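Local coordinates for protein trichosurin (Trichosurus vulpecula, PDB 2RA6) that probably binds and carries small hydrophobic molecules in milk whey, as a dimeric lipocalin whose beta barrel can hold 4-ethylphenol, at residues L91-Y100 against K111-D119. The protein carries 1 engineered substitution. Sequence-based numbering, arbitrary orientation.
Sequences LNYYGTNDVY and KFIFYNYHD. With ETY (4-ethylphenol), chain P.
Val99 and Phe114 are directly opposite across strands 96-102 and 109-118, an antiparallel hairpin of the lipocalin barrel, as a non-hydrogen-bonded pair whose side chains lie side by side, both turned inward. Packing is tight here: Val99 CG1 lies over the Phe114 ring, 4.2 Å from its centroid, while Leu91 CD2 presses on the ring's edge, 3.3 Å from Phe114 CE1. The ethyl group of 4-ethylphenol touches another part of that edge, and its C7 sits over the Phe112 ring, 3.5 Å from Phe112 CG.

Further along, the inward face turns polar. Asn116 swings away from its own N (chi1 172°), bringing ND2 between two acceptors: one N-H gives a nearly straight 2.9 Å bond to Tyr94 O, the other reaches Asn97 OD1. Asn97 ND2 in turn holds Leu91 O and Tyr93 O, pinning the 93-95 turn. Beyond these buried groups, the partly exposed Tyr94 and His118 rings stack face to face, centroids 3.6 Å apart.

On the outward face, Tyr117 OH donates to the anti lone pair of Asp98 OD2 (2.7 Å), which also pairs with Arg150 of the second subunit. Greasy contacts thus line the ligand pocket, amides fix the turn, and a buried carboxylate, probably charged, links hairpin to dimer partner.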
ATOM      1  N   LEU B  91       4.922   4.945   9.838  1.00 15.57           N
ATOM      2  CA  LEU B  91       4.846   6.319  10.318  1.00 17.29           C
ATOM      3  C   LEU B  91       3.556   6.621  11.065  1.00 18.28           C
ATOM      4  O   LEU B  91       2.468   6.317  10.583  1.00 18.34           O
ATOM      5  CB  LEU B  91       4.969   7.295   9.142  1.00 17.89           C
ATOM      6  CG  LEU B  91       4.682   8.768   9.460  1.00 19.27           C
ATOM      7  CD1 LEU B  91       5.814   9.349  10.290  1.00 19.87           C
ATOM      8  CD2 LEU B  91       4.523   9.557   8.174  1.00 21.56           C
ATOM      9  N   ASN B  92       3.686   7.212  12.248  1.00 18.89           N
ATOM     10  CA  ASN B  92       2.523   7.592  13.037  1.00 19.53           C
ATOM     11  C   ASN B  92       2.238   9.057  12.727  1.00 18.63           C
ATOM     12  O   ASN B  92       2.965   9.948  13.172  1.00 20.13           O
ATOM     13  CB  ASN B  92       2.804   7.414  14.536  1.00 21.56           C
ATOM     14  CG  ASN B  92       1.678   7.943  15.412  1.00 26.19           C
ATOM     15  OD1 ASN B  92       0.500   7.712  15.140  1.00 30.05           O
ATOM     16  ND2 ASN B  92       2.040   8.647  16.481  1.00 30.07           N
ATOM     17  N   TYR B  93       1.195   9.293  11.937  1.00 16.61           N
ATOM     18  CA  TYR B  93       0.789  10.638  11.542  1.00 15.85           C
ATOM     19  C   TYR B  93      -0.599  10.561  10.924  1.00 15.96           C
ATOM     20  O   TYR B  93      -0.826   9.769  10.008  1.00 16.54           O
ATOM     21  CB  TYR B  93       1.767  11.213  10.518  1.00 18.05           C
ATOM     22  CG  TYR B  93       1.421  12.623  10.102  1.00 18.34           C
ATOM     23  CD1 TYR B  93       1.644  13.700  10.964  1.00 18.68           C
ATOM     24  CD2 TYR B  93       0.834  12.881   8.863  1.00 20.30           C
ATOM     25  CE1 TYR B  93       1.290  14.999  10.602  1.00 20.67           C
ATOM     26  CE2 TYR B  93       0.476  14.174   8.492  1.00 21.01           C
ATOM     27  CZ  TYR B  93       0.709  15.227   9.367  1.00 20.18           C
ATOM     28  OH  TYR B  93       0.358  16.503   9.010  1.00 22.74           O
ATOM     29  N   TYR B  94      -1.519  11.382  11.423  1.00 15.41           N
ATOM     30  CA  TYR B  94      -2.899  11.382  10.934  1.00 16.84           C
ATOM     31  C   TYR B  94      -3.366   9.928  10.892  1.00 16.48           C
ATOM     32  O   TYR B  94      -3.972   9.472   9.916  1.00 17.22           O
ATOM     33  CB  TYR B  94      -2.969  11.988   9.532  1.00 16.76           C
ATOM     34  CG  TYR B  94      -4.364  12.407   9.124  1.00 18.07           C
ATOM     35  CD1 TYR B  94      -5.007  13.463   9.767  1.00 20.92           C
ATOM     36  CD2 TYR B  94      -5.033  11.764   8.080  1.00 18.56           C
ATOM     37  CE1 TYR B  94      -6.279  13.876   9.382  1.00 21.79           C
ATOM     38  CE2 TYR B  94      -6.309  12.168   7.686  1.00 20.69           C
ATOM     39  CZ  TYR B  94      -6.921  13.227   8.342  1.00 22.54           C
ATOM     40  OH  TYR B  94      -8.167  13.653   7.945  1.00 26.00           O
ATOM     41  N   GLY B  95      -3.082   9.215  11.977  1.00 17.00           N
ATOM     42  CA  GLY B  95      -3.418   7.809  12.066  1.00 16.40           C
ATOM     43  C   GLY B  95      -2.126   7.035  11.893  1.00 15.96           C
ATOM     44  O   GLY B  95      -1.081   7.444  12.407  1.00 18.11           O
ATOM     45  N   THR B  96      -2.179   5.916  11.181  1.00 15.46           N
ATOM     46  CA  THR B  96      -0.977   5.127  10.941  1.00 16.01           C
ATOM     47  C   THR B  96      -0.727   5.073   9.439  1.00 15.39           C
ATOM     48  O   THR B  96      -1.657   5.224   8.647  1.00 16.90           O
ATOM     49  CB  THR B  96      -1.107   3.685  11.497  1.00 18.53           C
ATOM     50  OG1 THR B  96      -2.163   2.995  10.821  1.00 25.06           O
ATOM     51  CG2 THR B  96      -1.401   3.715  12.992  1.00 19.50           C
ATOM     52  N   ASN B  97       0.527   4.863   9.048  1.00 13.44           N
ATOM     53  CA  ASN B  97       0.872   4.820   7.629  1.00 14.37           C
ATOM     54  C   ASN B  97       1.895   3.758   7.285  1.00 13.84           C
ATOM     55  O   ASN B  97       2.854   3.539   8.029  1.00 17.58           O
ATOM     56  CB  ASN B  97       1.488   6.149   7.181  1.00 13.78           C
ATOM     57  CG  ASN B  97       0.619   7.340   7.491  1.00 13.38           C
ATOM     58  OD1 ASN B  97      -0.208   7.754   6.678  1.00 13.74           O
ATOM     59  ND2 ASN B  97       0.810   7.911   8.675  1.00 13.83           N
ATOM     60  N   ASP B  98       1.679   3.084   6.163  1.00 13.82           N
ATOM     61  CA  ASP B  98       2.666   2.141   5.665  1.00 14.39           C
ATOM     62  C   ASP B  98       3.269   2.988   4.554  1.00 14.40           C
ATOM     63  O   ASP B  98       2.556   3.463   3.667  1.00 16.85           O
ATOM     64  CB  ASP B  98       2.022   0.875   5.105  1.00 16.96           C
ATOM     65  CG  ASP B  98       1.756  -0.152   6.184  1.00 20.09           C
ATOM     66  OD1 ASP B  98       2.688  -0.445   6.969  1.00 24.14           O
ATOM     67  OD2 ASP B  98       0.631  -0.674   6.251  1.00 25.82           O
ATOM     68  N   VAL B  99       4.573   3.207   4.630  1.00 12.67           N
ATOM     69  CA  VAL B  99       5.276   4.048   3.670  1.00 13.06           C
ATOM     70  C   VAL B  99       6.225   3.242   2.805  1.00 13.48           C
ATOM     71  O   VAL B  99       7.036   2.469   3.319  1.00 15.24           O
ATOM     72  CB  VAL B  99       6.101   5.123   4.411  1.00 14.69           C
ATOM     73  CG1 VAL B  99       6.781   6.042   3.409  1.00 14.53           C
ATOM     74  CG2 VAL B  99       5.204   5.922   5.353  1.00 15.03           C
ATOM     75  N   TYR B 100       6.130   3.422   1.492  1.00 12.04           N
ATOM     76  CA  TYR B 100       7.014   2.707   0.577  1.00 13.67           C
ATOM     77  C   TYR B 100       7.846   3.681  -0.244  1.00 14.33           C
ATOM     78  O   TYR B 100       7.329   4.647  -0.799  1.00 16.03           O
ATOM     79  CB  TYR B 100       6.218   1.801  -0.370  1.00 14.36           C
ATOM     80  CG  TYR B 100       5.536   0.630   0.302  1.00 16.39           C
ATOM     81  CD1 TYR B 100       4.286   0.776   0.899  1.00 17.75           C
ATOM     82  CD2 TYR B 100       6.144  -0.622   0.341  1.00 19.06           C
ATOM     83  CE1 TYR B 100       3.656  -0.302   1.521  1.00 18.04           C
ATOM     84  CE2 TYR B 100       5.528  -1.703   0.959  1.00 19.68           C
ATOM     85  CZ  TYR B 100       4.285  -1.538   1.546  1.00 20.90           C
ATOM     86  OH  TYR B 100       3.674  -2.608   2.159  1.00 22.43           O
ATOM     87  N   LYS B 111      10.452   8.838  -4.608  1.00 12.15           N
ATOM     88  CA  LYS B 111       9.009   8.661  -4.636  1.00 11.58           C
ATOM     89  C   LYS B 111       8.617   7.968  -3.340  1.00 12.18           C
ATOM     90  O   LYS B 111       9.186   6.939  -2.975  1.00 13.51           O
ATOM     91  CB  LYS B 111       8.610   7.795  -5.832  1.00 15.32           C
ATOM     92  CG  LYS B 111       7.127   7.494  -5.924  1.00 20.15           C
ATOM     93  CD  LYS B 111       6.846   6.577  -7.110  1.00 23.48           C
ATOM     94  CE  LYS B 111       5.383   6.190  -7.186  1.00 27.25           C
ATOM     95  NZ  LYS B 111       5.135   5.281  -8.341  1.00 29.07           N
ATOM     96  N   PHE B 112       7.667   8.552  -2.626  1.00 11.08           N
ATOM     97  CA  PHE B 112       7.193   7.953  -1.390  1.00 11.51           C
ATOM     98  C   PHE B 112       5.694   7.766  -1.487  1.00 13.14           C
ATOM     99  O   PHE B 112       4.958   8.721  -1.739  1.00 14.10           O
ATOM    100  CB  PHE B 112       7.512   8.843  -0.190  1.00 13.42           C
ATOM    101  CG  PHE B 112       8.938   8.746   0.274  1.00 13.53           C
ATOM    102  CD1 PHE B 112       9.355   7.689   1.082  1.00 15.65           C
ATOM    103  CD2 PHE B 112       9.861   9.714  -0.090  1.00 16.12           C
ATOM    104  CE1 PHE B 112      10.673   7.601   1.524  1.00 16.62           C
ATOM    105  CE2 PHE B 112      11.181   9.634   0.347  1.00 16.18           C
ATOM    106  CZ  PHE B 112      11.584   8.577   1.155  1.00 16.77           C
ATOM    107  N   ILE B 113       5.251   6.530  -1.307  1.00 12.94           N
ATOM    108  CA  ILE B 113       3.829   6.224  -1.341  1.00 12.85           C
ATOM    109  C   ILE B 113       3.391   5.955   0.086  1.00 14.59           C
ATOM    110  O   ILE B 113       3.955   5.102   0.774  1.00 15.59           O
ATOM    111  CB  ILE B 113       3.521   4.978  -2.193  1.00 13.92           C
ATOM    112  CG1 ILE B 113       4.047   5.168  -3.617  1.00 18.03           C
ATOM    113  CG2 ILE B 113       2.014   4.721  -2.204  1.00 16.00           C
ATOM    114  CD1 ILE B 113       3.455   6.354  -4.349  1.00 23.26           C
ATOM    115  N   PHE B 114       2.392   6.709   0.527  1.00 13.14           N
ATOM    116  CA  PHE B 114       1.841   6.567   1.867  1.00 13.68           C
ATOM    117  C   PHE B 114       0.491   5.890   1.812  1.00 14.29           C
ATOM    118  O   PHE B 114      -0.395   6.331   1.084  1.00 13.85           O
ATOM    119  CB  PHE B 114       1.613   7.935   2.508  1.00 16.03           C
ATOM    120  CG  PHE B 114       2.853   8.586   3.017  1.00 20.79           C
ATOM    121  CD1 PHE B 114       3.095   8.656   4.381  1.00 25.25           C
ATOM    122  CD2 PHE B 114       3.783   9.124   2.140  1.00 24.68           C
ATOM    123  CE1 PHE B 114       4.251   9.252   4.866  1.00 27.69           C
ATOM    124  CE2 PHE B 114       4.942   9.722   2.618  1.00 25.83           C
ATOM    125  CZ  PHE B 114       5.173   9.785   3.980  1.00 28.06           C
ATOM    126  N   TYR B 115       0.343   4.813   2.566  1.00 14.12           N
ATOM    127  CA  TYR B 115      -0.943   4.148   2.670  1.00 14.81           C
ATOM    128  C   TYR B 115      -1.360   4.565   4.071  1.00 15.21           C
ATOM    129  O   TYR B 115      -0.848   4.051   5.070  1.00 15.06           O
ATOM    130  CB  TYR B 115      -0.789   2.632   2.549  1.00 17.77           C
ATOM    131  CG  TYR B 115      -0.500   2.204   1.128  1.00 17.72           C
ATOM    132  CD1 TYR B 115      -1.468   2.357   0.130  1.00 21.05           C
ATOM    133  CD2 TYR B 115       0.747   1.702   0.766  1.00 18.45           C
ATOM    134  CE1 TYR B 115      -1.197   2.023  -1.192  1.00 19.92           C
ATOM    135  CE2 TYR B 115       1.029   1.363  -0.559  1.00 20.63           C
ATOM    136  CZ  TYR B 115       0.050   1.530  -1.527  1.00 19.40           C
ATOM    137  OH  TYR B 115       0.314   1.208  -2.839  1.00 22.65           O
ATOM    138  N   ASN B 116      -2.267   5.532   4.122  1.00 15.41           N
ATOM    139  CA  ASN B 116      -2.752   6.094   5.374  1.00 15.11           C
ATOM    140  C   ASN B 116      -4.024   5.431   5.873  1.00 15.33           C
ATOM    141  O   ASN B 116      -4.970   5.232   5.114  1.00 16.61           O
ATOM    142  CB  ASN B 116      -2.976   7.604   5.190  1.00 15.43           C
ATOM    143  CG  ASN B 116      -3.667   8.250   6.381  1.00 15.65           C
ATOM    144  OD1 ASN B 116      -4.864   8.549   6.329  1.00 17.33           O
ATOM    145  ND2 ASN B 116      -2.922   8.462   7.464  1.00 15.17           N
ATOM    146  N   TYR B 117      -4.027   5.082   7.155  1.00 13.83           N
ATOM    147  CA  TYR B 117      -5.179   4.456   7.793  1.00 14.78           C
ATOM    148  C   TYR B 117      -5.672   5.469   8.816  1.00 15.56           C
ATOM    149  O   TYR B 117      -5.014   5.710   9.832  1.00 16.68           O
ATOM    150  CB  TYR B 117      -4.748   3.160   8.481  1.00 15.78           C
ATOM    151  CG  TYR B 117      -3.936   2.253   7.581  1.00 17.56           C
ATOM    152  CD1 TYR B 117      -4.507   1.667   6.453  1.00 20.70           C
ATOM    153  CD2 TYR B 117      -2.590   2.002   7.844  1.00 17.65           C
ATOM    154  CE1 TYR B 117      -3.756   0.853   5.610  1.00 21.33           C
ATOM    155  CE2 TYR B 117      -1.829   1.186   7.003  1.00 19.79           C
ATOM    156  CZ  TYR B 117      -2.425   0.618   5.889  1.00 20.81           C
ATOM    157  OH  TYR B 117      -1.694  -0.190   5.052  1.00 24.89           O
ATOM    158  N   HIS B 118      -6.819   6.072   8.525  1.00 14.91           N
ATOM    159  CA  HIS B 118      -7.413   7.085   9.388  1.00 17.24           C
ATOM    160  C   HIS B 118      -8.868   6.737   9.670  1.00 17.10           C
ATOM    161  O   HIS B 118      -9.677   6.649   8.749  1.00 18.16           O
ATOM    162  CB  HIS B 118      -7.349   8.453   8.705  1.00 17.30           C
ATOM    163  CG  HIS B 118      -7.715   9.593   9.604  1.00 19.10           C
ATOM    164  ND1 HIS B 118      -6.869  10.062  10.581  1.00 21.64           N
ATOM    165  CD2 HIS B 118      -8.844  10.334   9.691  1.00 20.65           C
ATOM    166  CE1 HIS B 118      -7.459  11.049  11.236  1.00 21.48           C
ATOM    167  NE2 HIS B 118      -8.658  11.232  10.715  1.00 20.04           N
ATOM    168  N   ASP B 119      -9.190   6.547  10.943  1.00 18.05           N
ATOM    169  CA  ASP B 119     -10.548   6.204  11.356  1.00 20.50           C
ATOM    170  C   ASP B 119     -11.110   5.036  10.548  1.00 20.24           C
ATOM    171  O   ASP B 119     -12.261   5.064  10.108  1.00 21.16           O
ATOM    172  CB  ASP B 119     -11.482   7.416  11.226  1.00 23.34           C
ATOM    173  CG  ASP B 119     -11.058   8.582  12.100  1.00 26.42           C
ATOM    174  OD1 ASP B 119     -10.487   8.342  13.187  1.00 30.10           O
ATOM    175  OD2 ASP B 119     -11.308   9.741  11.707  1.00 28.99           O
TER
HETATM  176  C8  ETY P 601       7.990  11.597   2.814  1.00 32.12           C
HETATM  177  C7  ETY P 601       8.607  10.337   3.430  1.00 31.09           C
HETATM  178  CG  ETY P 601       9.037  10.509   4.861  1.00 30.80           C
HETATM  179  C3  ETY P 601       8.089  10.474   5.917  1.00 30.20           C
HETATM  180  C2  ETY P 601       8.491  10.633   7.261  1.00 31.66           C
HETATM  181  C5  ETY P 601      10.411  10.710   5.189  1.00 31.30           C
HETATM  182  C6  ETY P 601      10.822  10.872   6.532  1.00 31.77           C
HETATM  183  C1  ETY P 601       9.854  10.832   7.562  1.00 32.35           C
HETATM  184  O1  ETY P 601      10.246  10.983   8.864  1.00 34.61           O